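Local atomic coordinates of cortical-lytic enzyme (Bacillus cereus, PDB entry 4S3J), a protein that probably acts as an N-acetylglucosaminidase that degrades partially cleaved cortex peptidoglycan during spore germination, recognising muramic acid delta-lactam residues. Residues 139-144 and 208-213; 198-203 and 231-236; 202-207 and 239-244; 235-240 and 245-250. All blocks are in the same frame, centred on the assembly; numbering follows the deposited sequence.

Contact 1: residues 139-144 and 208-213; sequences FSFEAK and EKYGMR
Phe141 of strand 135-143 meets Tyr210, the last residue of helix 193-210, and Met212, two residues on. The methionine makes the tighter contact: its terminal methyl, CE, lies 3.9 Å from Phe141 CE1 and comes at the ring obliquely. The sulfur stands further back, with SD 5.3 Å from the centroid of the Phe141 ring and 50° off the ring normal, a Met-aromatic contact made from a slant. Tyr210 adds a looser touch, its CE2 sitting near the plane of the phenylalanine ring, at its edge, 4.4 Å from Phe141 CZ. Beyond CG the Met212 chain runs fully extended (chi2 163°, chi3 173°), which carries CE out to meet a side chain arriving from the opposite direction. In this glycosyl hydrolase family 18 TIM barrel, the contact ties a barrel strand to the end of a helix on the outside of the barrel. Gly211, with positive phi, is the first residue to leave the helix; Tyr210 before it and Met212 after it both point toward the strand. Around this first shell, Thr155 of helix 155-164 touches Phe141, Tyr210 and Met212 alike, and the Tyr210 hydroxyl is hydrogen-bonded to Glu151. Backbone hydrogen bonds to Val172 and Thr174 hold Phe141 in the barrel wall beside strand 168-177.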
loop_
_atom_site.group_PDB
_atom_site.type_symbol
_atom_site.label_atom_id
_atom_site.label_comp_id
_atom_site.label_asym_id
_atom_site.label_seq_id
_atom_site.Cartn_x
_atom_site.Cartn_y
_atom_site.Cartn_z
ATOM N N PHE A 139 -3.948 3.534 13.749
ATOM C CA PHE A 139 -3.453 4.902 13.750
ATOM C C PHE A 139 -4.399 5.787 14.558
ATOM O O PHE A 139 -5.555 5.954 14.128
ATOM C CB PHE A 139 -3.366 5.417 12.305
ATOM C CG PHE A 139 -2.601 6.710 12.160
ATOM C CD1 PHE A 139 -3.209 7.921 12.406
ATOM C CD2 PHE A 139 -1.285 6.705 11.715
ATOM C CE1 PHE A 139 -2.501 9.117 12.259
ATOM C CE2 PHE A 139 -0.597 7.890 11.562
ATOM C CZ PHE A 139 -1.201 9.083 11.827
ATOM N N SER A 140 -4.002 6.368 15.704
ATOM C CA SER A 140 -2.698 6.218 16.373
ATOM C C SER A 140 -2.842 6.526 17.868
ATOM O O SER A 140 -3.875 7.000 18.312
ATOM C CB SER A 140 -1.656 7.176 15.780
ATOM O OG SER A 140 -1.921 8.505 16.200
ATOM N N PHE A 141 -1.800 6.224 18.625
ATOM C CA PHE A 141 -1.607 6.742 19.985
ATOM C C PHE A 141 -0.849 8.052 19.867
ATOM O O PHE A 141 0.228 8.077 19.272
ATOM C CB PHE A 141 -0.794 5.777 20.834
ATOM C CG PHE A 141 -1.514 4.518 21.226
ATOM C CD1 PHE A 141 -1.819 3.550 20.270
ATOM C CD2 PHE A 141 -1.849 4.275 22.549
ATOM C CE1 PHE A 141 -2.457 2.389 20.633
ATOM C CE2 PHE A 141 -2.494 3.096 22.912
ATOM C CZ PHE A 141 -2.793 2.157 21.951
ATOM N N GLU A 142 -1.379 9.133 20.432
ATOM C CA GLU A 142 -0.728 10.432 20.341
ATOM C C GLU A 142 0.124 10.673 21.583
ATOM O O GLU A 142 -0.366 10.557 22.697
ATOM C CB GLU A 142 -1.770 11.545 20.165
ATOM C CG GLU A 142 -2.588 11.320 18.876
ATOM C CD GLU A 142 -3.652 12.367 18.582
ATOM O OE1 GLU A 142 -3.918 13.238 19.432
ATOM O OE2 GLU A 142 -4.235 12.300 17.473
ATOM N N ALA A 143 1.399 10.977 21.367
ATOM C CA ALA A 143 2.331 11.295 22.441
ATOM C C ALA A 143 1.926 12.607 23.083
ATOM O O ALA A 143 1.457 13.510 22.394
ATOM C CB ALA A 143 3.731 11.387 21.895
ATOM N N LYS A 144 2.149 12.713 24.392
ATOM C CA LYS A 144 1.815 13.913 25.174
ATOM C C LYS A 144 3.060 14.445 25.850
ATOM O O LYS A 144 4.022 13.715 26.043
ATOM C CB LYS A 144 0.716 13.587 26.192
ATOM C CG LYS A 144 -0.618 13.331 25.510
ATOM C CD LYS A 144 -1.624 12.578 26.370
ATOM C CE LYS A 144 -1.923 13.205 27.714
ATOM N NZ LYS A 144 -2.695 12.226 28.540
ATOM N N GLU A 208 2.860 -4.114 26.080
ATOM C CA GLU A 208 2.684 -5.381 26.745
ATOM C C GLU A 208 1.211 -5.614 27.080
ATOM O O GLU A 208 0.724 -6.743 26.990
ATOM C CB GLU A 208 3.555 -5.426 27.998
ATOM C CG GLU A 208 3.294 -6.580 28.906
ATOM C CD GLU A 208 4.187 -6.510 30.119
ATOM O OE1 GLU A 208 5.372 -6.880 29.997
ATOM O OE2 GLU A 208 3.711 -6.048 31.174
ATOM N N LYS A 209 0.488 -4.554 27.418
ATOM C CA LYS A 209 -0.936 -4.694 27.709
ATOM C C LYS A 209 -1.760 -5.208 26.509
ATOM O O LYS A 209 -2.657 -6.029 26.681
ATOM C CB LYS A 209 -1.516 -3.361 28.179
ATOM C CG LYS A 209 -3.017 -3.416 28.462
ATOM C CD LYS A 209 -3.571 -2.094 28.937
ATOM C CE LYS A 209 -5.074 -2.190 29.176
ATOM N NZ LYS A 209 -5.661 -0.896 29.619
ATOM N N TYR A 210 -1.435 -4.765 25.301
ATOM C CA TYR A 210 -2.273 -5.078 24.138
ATOM C C TYR A 210 -1.648 -6.092 23.189
ATOM O O TYR A 210 -2.223 -6.389 22.132
ATOM C CB TYR A 210 -2.598 -3.798 23.359
ATOM C CG TYR A 210 -3.505 -2.851 24.112
ATOM C CD1 TYR A 210 -4.792 -3.232 24.477
ATOM C CD2 TYR A 210 -3.079 -1.576 24.454
ATOM C CE1 TYR A 210 -5.623 -2.371 25.166
ATOM C CE2 TYR A 210 -3.900 -0.710 25.143
ATOM C CZ TYR A 210 -5.170 -1.107 25.496
ATOM O OH TYR A 210 -5.981 -0.227 26.181
ATOM N N GLY A 211 -0.490 -6.633 23.550
ATOM C CA GLY A 211 0.172 -7.630 22.720
ATOM C C GLY A 211 0.755 -7.026 21.463
ATOM O O GLY A 211 0.914 -7.695 20.432
ATOM N N MET A 212 1.099 -5.749 21.555
ATOM C CA MET A 212 1.649 -5.033 20.420
ATOM C C MET A 212 3.159 -5.227 20.352
ATOM O O MET A 212 3.918 -4.483 20.971
ATOM C CB MET A 212 1.276 -3.559 20.497
ATOM C CG MET A 212 -0.180 -3.292 20.161
ATOM S SD MET A 212 -0.670 -1.655 20.758
ATOM C CE MET A 212 -2.312 -1.516 20.076
ATOM N N ARG A 213 3.595 -6.245 19.617
ATOM C CA ARG A 213 5.000 -6.632 19.652
ATOM C C ARG A 213 5.904 -5.805 18.737
ATOM O O ARG A 213 7.115 -5.978 18.758
ATOM C CB ARG A 213 5.141 -8.132 19.337
ATOM C CG ARG A 213 4.566 -9.028 20.430
ATOM C CD ARG A 213 4.773 -10.507 20.136
ATOM N NE ARG A 213 3.788 -11.053 19.209
ATOM C CZ ARG A 213 3.925 -12.216 18.580
ATOM N NH1 ARG A 213 5.008 -12.958 18.756
ATOM N NH2 ARG A 213 2.981 -12.642 17.762
#

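Contact 2: residues 198-203 and 231-236; sequences KFITNI and NRFLRN
Phe199 and Phe233 form the aromatic part of the contact between helices 193-210 and 227-240. Their rings are tilted by 25° and displaced, with little face overlap and centroids 6.0 Å from each other. Phe233 CZ comes at the edge of the Phe199 ring, near its plane, 3.8 Å from Phe199 CE2. Both side chains have CG anti to the backbone N (chi1 -172° in Phe199), and they cross at about a right angle on their way into the interface. A face of the Phe199 ring is taken by Ile203 from the next turn of its own helix, whose CD1 sits 3.6 Å above the plane, over the centre of the Phe199 ring.

The aliphatic part centres on Ile200. Its CG1 packs 3.8 Å from Phe233 CE1, the isoleucine and phenylalanine running antiparallel alongside one another, while its CD1 reaches on to the CB of Asn236 at 4.0 Å. Asn236 offers only this methylene to the isoleucine; its amide ND2 is hydrogen-bonded to Gln196, one turn before Ile200 on helix 193-210.

The short helical segments run at 45° to each other, their axes 11.7 Å apart. Beneath them lies the barrel wall: Phe199 rests on Ile173 of strand 168-177, and Phe233 meets Phe217 of strand 214-218 edge-to-face.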
loop_
_atom_site.group_PDB
_atom_site.type_symbol
_atom_site.label_atom_id
_atom_site.label_comp_id
_atom_site.label_asym_id
_atom_site.label_seq_id
_atom_site.Cartn_x
_atom_site.Cartn_y
_atom_site.Cartn_z
ATOM N N LYS A 198 10.087 8.362 31.263
ATOM C CA LYS A 198 8.702 8.047 31.603
ATOM C C LYS A 198 7.932 7.599 30.367
ATOM O O LYS A 198 7.149 6.655 30.412
ATOM C CB LYS A 198 8.011 9.267 32.212
ATOM C CG LYS A 198 6.533 9.058 32.540
ATOM C CD LYS A 198 5.943 10.240 33.314
ATOM C CE LYS A 198 4.424 10.108 33.445
ATOM N NZ LYS A 198 3.745 11.409 33.752
ATOM N N PHE A 199 8.185 8.293 29.267
ATOM C CA PHE A 199 7.557 7.996 27.975
ATOM C C PHE A 199 7.851 6.567 27.545
ATOM O O PHE A 199 6.927 5.809 27.197
ATOM C CB PHE A 199 8.058 9.016 26.935
ATOM C CG PHE A 199 7.356 8.963 25.588
ATOM C CD1 PHE A 199 5.970 9.006 25.501
ATOM C CD2 PHE A 199 8.092 8.955 24.427
ATOM C CE1 PHE A 199 5.333 8.992 24.272
ATOM C CE2 PHE A 199 7.460 8.943 23.185
ATOM C CZ PHE A 199 6.073 8.980 23.122
ATOM N N ILE A 200 9.123 6.188 27.557
ATOM C CA ILE A 200 9.500 4.847 27.113
ATOM C C ILE A 200 8.893 3.804 28.052
ATOM O O ILE A 200 8.419 2.766 27.616
ATOM C CB ILE A 200 11.037 4.683 27.040
ATOM C CG1 ILE A 200 11.597 5.624 25.977
ATOM C CG2 ILE A 200 11.416 3.240 26.731
ATOM C CD1 ILE A 200 13.092 5.683 25.915
ATOM N N THR A 201 8.893 4.088 29.349
ATOM C CA THR A 201 8.263 3.189 30.306
ATOM C C THR A 201 6.784 2.982 29.981
ATOM O O THR A 201 6.303 1.847 29.972
ATOM C CB THR A 201 8.418 3.733 31.746
ATOM O OG1 THR A 201 9.801 3.688 32.108
ATOM C CG2 THR A 201 7.637 2.903 32.739
ATOM N N ASN A 202 6.071 4.064 29.681
ATOM C CA ASN A 202 4.640 3.971 29.377
ATOM C C ASN A 202 4.368 3.239 28.065
ATOM O O ASN A 202 3.370 2.521 27.936
ATOM C CB ASN A 202 3.994 5.360 29.319
ATOM C CG ASN A 202 3.796 5.962 30.692
ATOM O OD1 ASN A 202 3.553 5.245 31.664
ATOM N ND2 ASN A 202 3.906 7.285 30.784
ATOM N N ILE A 203 5.247 3.454 27.092
ATOM C CA ILE A 203 5.162 2.761 25.801
ATOM C C ILE A 203 5.281 1.250 25.991
ATOM O O ILE A 203 4.515 0.484 25.403
ATOM C CB ILE A 203 6.257 3.260 24.837
ATOM C CG1 ILE A 203 5.937 4.691 24.398
ATOM C CG2 ILE A 203 6.391 2.337 23.612
ATOM C CD1 ILE A 203 7.103 5.397 23.741
ATOM N N ASN A 231 17.477 10.172 16.597
ATOM C CA ASN A 231 18.322 8.975 16.519
ATOM C C ASN A 231 18.630 8.415 17.902
ATOM O O ASN A 231 18.510 7.215 18.129
ATOM C CB ASN A 231 19.633 9.254 15.773
ATOM C CG ASN A 231 19.419 9.621 14.331
ATOM O OD1 ASN A 231 18.400 9.264 13.734
ATOM N ND2 ASN A 231 20.385 10.328 13.746
ATOM N N ARG A 232 18.999 9.284 18.846
ATOM C CA ARG A 232 19.298 8.829 20.205
ATOM C C ARG A 232 18.073 8.253 20.886
ATOM O O ARG A 232 18.169 7.263 21.603
ATOM C CB ARG A 232 19.856 9.957 21.075
ATOM C CG ARG A 232 21.213 10.480 20.693
ATOM C CD ARG A 232 21.800 11.255 21.855
ATOM N NE ARG A 232 20.990 12.433 22.175
ATOM C CZ ARG A 232 21.143 13.628 21.612
ATOM N NH1 ARG A 232 22.094 13.818 20.702
ATOM N NH2 ARG A 232 20.354 14.639 21.964
ATOM N N PHE A 233 16.916 8.883 20.694
ATOM C CA PHE A 233 15.692 8.333 21.248
ATOM C C PHE A 233 15.446 6.923 20.708
ATOM O O PHE A 233 15.123 6.012 21.466
ATOM C CB PHE A 233 14.497 9.243 20.930
ATOM C CG PHE A 233 13.167 8.628 21.244
ATOM C CD1 PHE A 233 12.786 8.395 22.553
ATOM C CD2 PHE A 233 12.280 8.299 20.224
ATOM C CE1 PHE A 233 11.557 7.837 22.847
ATOM C CE2 PHE A 233 11.043 7.745 20.516
ATOM C CZ PHE A 233 10.684 7.514 21.824
ATOM N N LEU A 234 15.601 6.735 19.402
ATOM C CA LEU A 234 15.355 5.424 18.821
ATOM C C LEU A 234 16.339 4.400 19.382
ATOM O O LEU A 234 15.932 3.278 19.699
ATOM C CB LEU A 234 15.430 5.486 17.298
ATOM C CG LEU A 234 14.290 6.278 16.632
ATOM C CD1 LEU A 234 14.634 6.449 15.174
ATOM C CD2 LEU A 234 12.924 5.596 16.799
ATOM N N ARG A 235 17.603 4.792 19.589
ATOM C CA ARG A 235 18.548 3.873 20.200
ATOM C C ARG A 235 18.106 3.544 21.617
ATOM O O ARG A 235 18.182 2.401 22.037
ATOM C CB ARG A 235 19.982 4.436 20.228
ATOM C CG ARG A 235 20.554 4.789 18.868
ATOM C CD ARG A 235 21.993 5.303 18.921
ATOM N NE ARG A 235 22.408 5.746 17.590
ATOM C CZ ARG A 235 22.583 7.013 17.220
ATOM N NH1 ARG A 235 22.434 8.008 18.091
ATOM N NH2 ARG A 235 22.930 7.288 15.967
ATOM N N ASN A 236 17.630 4.546 22.358
ATOM C CA ASN A 236 17.212 4.302 23.737
ATOM C C ASN A 236 16.042 3.326 23.818
ATOM O O ASN A 236 16.011 2.462 24.686
ATOM C CB ASN A 236 16.829 5.606 24.427
ATOM C CG ASN A 236 18.033 6.495 24.723
ATOM O OD1 ASN A 236 19.184 6.044 24.711
ATOM N ND2 ASN A 236 17.767 7.773 24.976
#

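Contact 3: residues 202-207 and 239-244; sequences NILQTA and IRLPSG
Leu204 and Leu241 both hold CG opposite the carbonyl carbon, beside the backbone N (chi1 -62° and -68°); Leu204 thereby extends from helix 193-210 and spreads its two methyls over the end of helix 227-240, where Leu241 swings its own CD2 toward it. The two leucine methyls press together unusually closely, Leu204 CD2 to Leu241 CD2 being 3.4 Å, tighter than ordinary van der Waals contact. Pro242 borders the same branch more loosely, its CD 4.3 Å from Leu204 CD2. The other branch turns to Arg240: Leu204 CD1 lies 4.1 Å from the Arg240 carbonyl O and 4.2 Å from Arg240 NH2, approaching the guanidinium obliquely. With a bend at chi3, the arginine chain reaches across to helix 193-210, where NH2 is hydrogen-bonded to Thr201 and the side chain also touches Asn197 and Ile200. A single leucine thus spans the last helical residue and the first two residues of the loop beyond it.

This is packing at the surface of the family 18 barrel, between one outer helix and the point where the next one gives way to a loop. On the inner side, Ile203 and Ala207 of helix 193-210 and Leu241 all rest on Ile215 of strand 214-218.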
loop_
_atom_site.group_PDB
_atom_site.type_symbol
_atom_site.label_atom_id
_atom_site.label_comp_id
_atom_site.label_asym_id
_atom_site.label_seq_id
_atom_site.Cartn_x
_atom_site.Cartn_y
_atom_site.Cartn_z
ATOM N N ASN A 202 6.071 4.064 29.681
ATOM C CA ASN A 202 4.640 3.971 29.377
ATOM C C ASN A 202 4.368 3.239 28.065
ATOM O O ASN A 202 3.370 2.521 27.936
ATOM C CB ASN A 202 3.994 5.360 29.319
ATOM C CG ASN A 202 3.796 5.962 30.692
ATOM O OD1 ASN A 202 3.553 5.245 31.664
ATOM N ND2 ASN A 202 3.906 7.285 30.784
ATOM N N ILE A 203 5.247 3.454 27.092
ATOM C CA ILE A 203 5.162 2.761 25.801
ATOM C C ILE A 203 5.281 1.250 25.991
ATOM O O ILE A 203 4.515 0.484 25.403
ATOM C CB ILE A 203 6.257 3.260 24.837
ATOM C CG1 ILE A 203 5.937 4.691 24.398
ATOM C CG2 ILE A 203 6.391 2.337 23.612
ATOM C CD1 ILE A 203 7.103 5.397 23.741
ATOM N N LEU A 204 6.246 0.816 26.795
ATOM C CA LEU A 204 6.443 -0.613 27.014
ATOM C C LEU A 204 5.255 -1.236 27.747
ATOM O O LEU A 204 4.834 -2.347 27.407
ATOM C CB LEU A 204 7.716 -0.868 27.809
ATOM C CG LEU A 204 9.022 -0.416 27.166
ATOM C CD1 LEU A 204 10.183 -0.566 28.146
ATOM C CD2 LEU A 204 9.288 -1.191 25.918
ATOM N N GLN A 205 4.720 -0.539 28.750
ATOM C CA GLN A 205 3.560 -1.053 29.470
ATOM C C GLN A 205 2.330 -1.127 28.561
ATOM O O GLN A 205 1.569 -2.084 28.631
ATOM C CB GLN A 205 3.233 -0.179 30.684
ATOM C CG GLN A 205 4.159 -0.399 31.857
ATOM C CD GLN A 205 3.965 0.633 32.947
ATOM O OE1 GLN A 205 3.128 1.538 32.828
ATOM N NE2 GLN A 205 4.738 0.504 34.022
ATOM N N THR A 206 2.155 -0.135 27.696
ATOM C CA THR A 206 1.044 -0.148 26.733
ATOM C C THR A 206 1.189 -1.305 25.729
ATOM O O THR A 206 0.233 -2.048 25.498
ATOM C CB THR A 206 0.942 1.202 25.983
ATOM O OG1 THR A 206 0.693 2.260 26.914
ATOM C CG2 THR A 206 -0.180 1.177 24.950
ATOM N N ALA A 207 2.389 -1.491 25.179
ATOM C CA ALA A 207 2.642 -2.576 24.231
ATOM C C ALA A 207 2.371 -3.925 24.861
ATOM O O ALA A 207 1.716 -4.783 24.269
ATOM C CB ALA A 207 4.065 -2.513 23.729
ATOM N N ILE A 239 17.254 -0.334 22.744
ATOM C CA ILE A 239 18.015 -1.040 23.761
ATOM C C ILE A 239 17.096 -1.582 24.852
ATOM O O ILE A 239 17.350 -2.655 25.370
ATOM C CB ILE A 239 19.092 -0.125 24.385
ATOM C CG1 ILE A 239 20.174 0.200 23.349
ATOM C CG2 ILE A 239 19.717 -0.771 25.619
ATOM C CD1 ILE A 239 21.051 1.396 23.727
ATOM N N ARG A 240 15.981 -0.904 25.132
ATOM C CA ARG A 240 15.108 -1.347 26.214
ATOM C C ARG A 240 13.972 -2.266 25.816
ATOM O O ARG A 240 13.291 -2.786 26.694
ATOM C CB ARG A 240 14.488 -0.132 26.921
ATOM C CG ARG A 240 15.467 0.635 27.804
ATOM C CD ARG A 240 14.842 1.892 28.408
ATOM N NE ARG A 240 13.724 1.591 29.303
ATOM C CZ ARG A 240 13.000 2.516 29.936
ATOM N NH1 ARG A 240 13.286 3.806 29.791
ATOM N NH2 ARG A 240 11.992 2.151 30.722
ATOM N N LEU A 241 13.780 -2.515 24.522
ATOM C CA LEU A 241 12.707 -3.425 24.116
ATOM C C LEU A 241 13.113 -4.855 24.447
ATOM O O LEU A 241 14.173 -5.293 24.023
ATOM C CB LEU A 241 12.387 -3.311 22.623
ATOM C CG LEU A 241 11.750 -2.015 22.132
ATOM C CD1 LEU A 241 11.654 -2.025 20.624
ATOM C CD2 LEU A 241 10.388 -1.865 22.733
ATOM N N PRO A 242 12.255 -5.597 25.166
ATOM C CA PRO A 242 12.530 -7.007 25.464
ATOM C C PRO A 242 12.484 -7.941 24.251
ATOM O O PRO A 242 12.045 -7.574 23.147
ATOM C CB PRO A 242 11.441 -7.379 26.476
ATOM C CG PRO A 242 10.393 -6.362 26.322
ATOM C CD PRO A 242 11.061 -5.115 25.880
ATOM N N SER A 243 12.979 -9.155 24.466
ATOM C CA SER A 243 12.956 -10.182 23.442
ATOM C C SER A 243 11.534 -10.399 22.931
ATOM O O SER A 243 10.563 -10.415 23.691
ATOM C CB SER A 243 13.542 -11.494 23.979
ATOM O OG SER A 243 12.749 -12.019 25.028
ATOM N N GLY A 244 11.424 -10.516 21.616
ATOM C CA GLY A 244 10.156 -10.760 20.968
ATOM C C GLY A 244 9.517 -9.479 20.483
ATOM O O GLY A 244 8.541 -9.527 19.738
#

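Contact 4: residues 235-240 and 245-250; sequences RNVKIR and YTLSTT
The packing of helix 227-240 onto strand 246-251 belongs to the beta-alpha-beta unit that runs from strand 214-218 through this helix to the neighbouring parallel strand. Leu247 carries the strand's share, pointing its side chain at the last turns of the helix. Its CG stands anti to the backbone N (chi1 171°), and the two methyls divide between adjacent helix residues. CD2 lies 3.8 Å from Lys238 CB and 4.0 Å from the Lys238 backbone N, and CD1 lies 4.2 Å from Val237 CG1, the valine and leucine side chains crossing at about a right angle. In the TIM barrel such units repeat around the axis, each helix lying against the outside of the strands, and here Val237 and Leu247 both also touch Phe217 of strand 214-218.

The lysine approaches most nearly through CB, but a bend at chi2 (62°) lays its chain beside Leu247, with Lys238 CD 4.3 Å from Leu247 CD2, before NZ reaches its salt bridge with Asp277. That carboxylate also accepts a hydrogen bond from the Leu247 backbone N, so Asp277 links the polar end of the helix residue to the backbone of the strand residue it packs on. Leu241, just past the helix, touches Leu247 as well.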
loop_
_atom_site.group_PDB
_atom_site.type_symbol
_atom_site.label_atom_id
_atom_site.label_comp_id
_atom_site.label_asym_id
_atom_site.label_seq_id
_atom_site.Cartn_x
_atom_site.Cartn_y
_atom_site.Cartn_z
ATOM N N ARG A 235 17.603 4.792 19.589
ATOM C CA ARG A 235 18.548 3.873 20.200
ATOM C C ARG A 235 18.106 3.544 21.617
ATOM O O ARG A 235 18.182 2.401 22.037
ATOM C CB ARG A 235 19.982 4.436 20.228
ATOM C CG ARG A 235 20.554 4.789 18.868
ATOM C CD ARG A 235 21.993 5.303 18.921
ATOM N NE ARG A 235 22.408 5.746 17.590
ATOM C CZ ARG A 235 22.583 7.013 17.220
ATOM N NH1 ARG A 235 22.434 8.008 18.091
ATOM N NH2 ARG A 235 22.930 7.288 15.967
ATOM N N ASN A 236 17.630 4.546 22.358
ATOM C CA ASN A 236 17.212 4.302 23.737
ATOM C C ASN A 236 16.042 3.326 23.818
ATOM O O ASN A 236 16.011 2.462 24.686
ATOM C CB ASN A 236 16.829 5.606 24.427
ATOM C CG ASN A 236 18.033 6.495 24.723
ATOM O OD1 ASN A 236 19.184 6.044 24.711
ATOM N ND2 ASN A 236 17.767 7.773 24.976
ATOM N N VAL A 237 15.073 3.464 22.915
ATOM C CA VAL A 237 13.949 2.533 22.886
ATOM C C VAL A 237 14.417 1.134 22.486
ATOM O O VAL A 237 14.053 0.152 23.130
ATOM C CB VAL A 237 12.843 2.991 21.904
ATOM C CG1 VAL A 237 11.741 1.940 21.823
ATOM C CG2 VAL A 237 12.261 4.337 22.340
ATOM N N LYS A 238 15.209 1.059 21.419
ATOM C CA LYS A 238 15.691 -0.226 20.897
ATOM C C LYS A 238 16.409 -1.013 21.986
ATOM O O LYS A 238 16.185 -2.217 22.153
ATOM C CB LYS A 238 16.626 -0.008 19.708
ATOM C CG LYS A 238 17.166 -1.306 19.113
ATOM C CD LYS A 238 16.071 -2.170 18.575
ATOM C CE LYS A 238 16.638 -3.415 17.948
ATOM N NZ LYS A 238 15.551 -4.386 17.712
ATOM N N ILE A 239 17.254 -0.334 22.744
ATOM C CA ILE A 239 18.015 -1.040 23.761
ATOM C C ILE A 239 17.096 -1.582 24.852
ATOM O O ILE A 239 17.350 -2.655 25.370
ATOM C CB ILE A 239 19.092 -0.125 24.385
ATOM C CG1 ILE A 239 20.174 0.200 23.349
ATOM C CG2 ILE A 239 19.717 -0.771 25.619
ATOM C CD1 ILE A 239 21.051 1.396 23.727
ATOM N N ARG A 240 15.981 -0.904 25.132
ATOM C CA ARG A 240 15.108 -1.347 26.214
ATOM C C ARG A 240 13.972 -2.266 25.816
ATOM O O ARG A 240 13.291 -2.786 26.694
ATOM C CB ARG A 240 14.488 -0.132 26.921
ATOM C CG ARG A 240 15.467 0.635 27.804
ATOM C CD ARG A 240 14.842 1.892 28.408
ATOM N NE ARG A 240 13.724 1.591 29.303
ATOM C CZ ARG A 240 13.000 2.516 29.936
ATOM N NH1 ARG A 240 13.286 3.806 29.791
ATOM N NH2 ARG A 240 11.992 2.151 30.722
ATOM N N TYR A 245 10.052 -8.335 20.900
ATOM C CA TYR A 245 9.528 -7.060 20.418
ATOM C C TYR A 245 10.460 -6.494 19.357
ATOM O O TYR A 245 11.669 -6.744 19.383
ATOM C CB TYR A 245 9.365 -6.023 21.541
ATOM C CG TYR A 245 8.268 -6.333 22.539
ATOM C CD1 TYR A 245 8.399 -7.387 23.437
ATOM C CD2 TYR A 245 7.078 -5.607 22.551
ATOM C CE1 TYR A 245 7.406 -7.676 24.353
ATOM C CE2 TYR A 245 6.079 -5.892 23.464
ATOM C CZ TYR A 245 6.244 -6.932 24.358
ATOM O OH TYR A 245 5.248 -7.225 25.257
ATOM N N THR A 246 9.894 -5.698 18.457
ATOM C CA THR A 246 10.639 -5.009 17.409
ATOM C C THR A 246 10.300 -3.518 17.374
ATOM O O THR A 246 9.304 -3.077 17.958
ATOM C CB THR A 246 10.349 -5.597 16.026
ATOM O OG1 THR A 246 8.938 -5.562 15.774
ATOM C CG2 THR A 246 10.848 -7.016 15.959
ATOM N N LEU A 247 11.122 -2.766 16.649
ATOM C CA LEU A 247 10.988 -1.323 16.527
ATOM C C LEU A 247 10.912 -0.913 15.057
ATOM O O LEU A 247 11.677 -1.412 14.233
ATOM C CB LEU A 247 12.180 -0.648 17.200
ATOM C CG LEU A 247 12.378 0.852 17.040
ATOM C CD1 LEU A 247 11.207 1.617 17.692
ATOM C CD2 LEU A 247 13.728 1.286 17.676
ATOM N N SER A 248 9.989 -0.010 14.726
ATOM C CA SER A 248 9.891 0.485 13.366
ATOM C C SER A 248 9.578 1.970 13.343
ATOM O O SER A 248 9.160 2.540 14.355
ATOM C CB SER A 248 8.825 -0.301 12.580
ATOM O OG SER A 248 7.544 -0.186 13.182
ATOM N N THR A 249 9.816 2.589 12.190
ATOM C CA THR A 249 9.553 4.012 11.992
ATOM C C THR A 249 8.982 4.327 10.616
ATOM O O THR A 249 9.183 3.561 9.647
ATOM C CB THR A 249 10.825 4.842 12.130
ATOM O OG1 THR A 249 11.790 4.344 11.201
ATOM C CG2 THR A 249 11.371 4.798 13.574
ATOM N N THR A 250 8.310 5.473 10.535
ATOM C CA THR A 250 7.881 6.057 9.276
ATOM C C THR A 250 8.931 7.025 8.735
ATOM O O THR A 250 9.454 7.867 9.465
ATOM C CB THR A 250 6.533 6.808 9.445
ATOM O OG1 THR A 250 5.499 5.862 9.740
ATOM C CG2 THR A 250 6.171 7.589 8.181
#

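How the contacts relate
All four contacts lie on one flank of the barrel, their centres 8 to 13 Å apart. Contacts 2 and 3 form consecutive parts of the interface between helices 193-210 and 227-240 and share Asn202 and Ile203; contact 4 sets the second helix on strand 246-251. Contact 1 meets contact 2 where Ala143 CB lies 3.6 Å from Phe199 CZ. It is tied to contact 3 by a probable hydrogen bond, Met212 N to Ala207 O at 2.9 Å, and to contact 4 by a probable backbone hydrogen bond, Arg213 O to Thr246 N, at 2.8 Å. None lies at Glu220, the probable proton donor, which follows strand 214-218 in the chain.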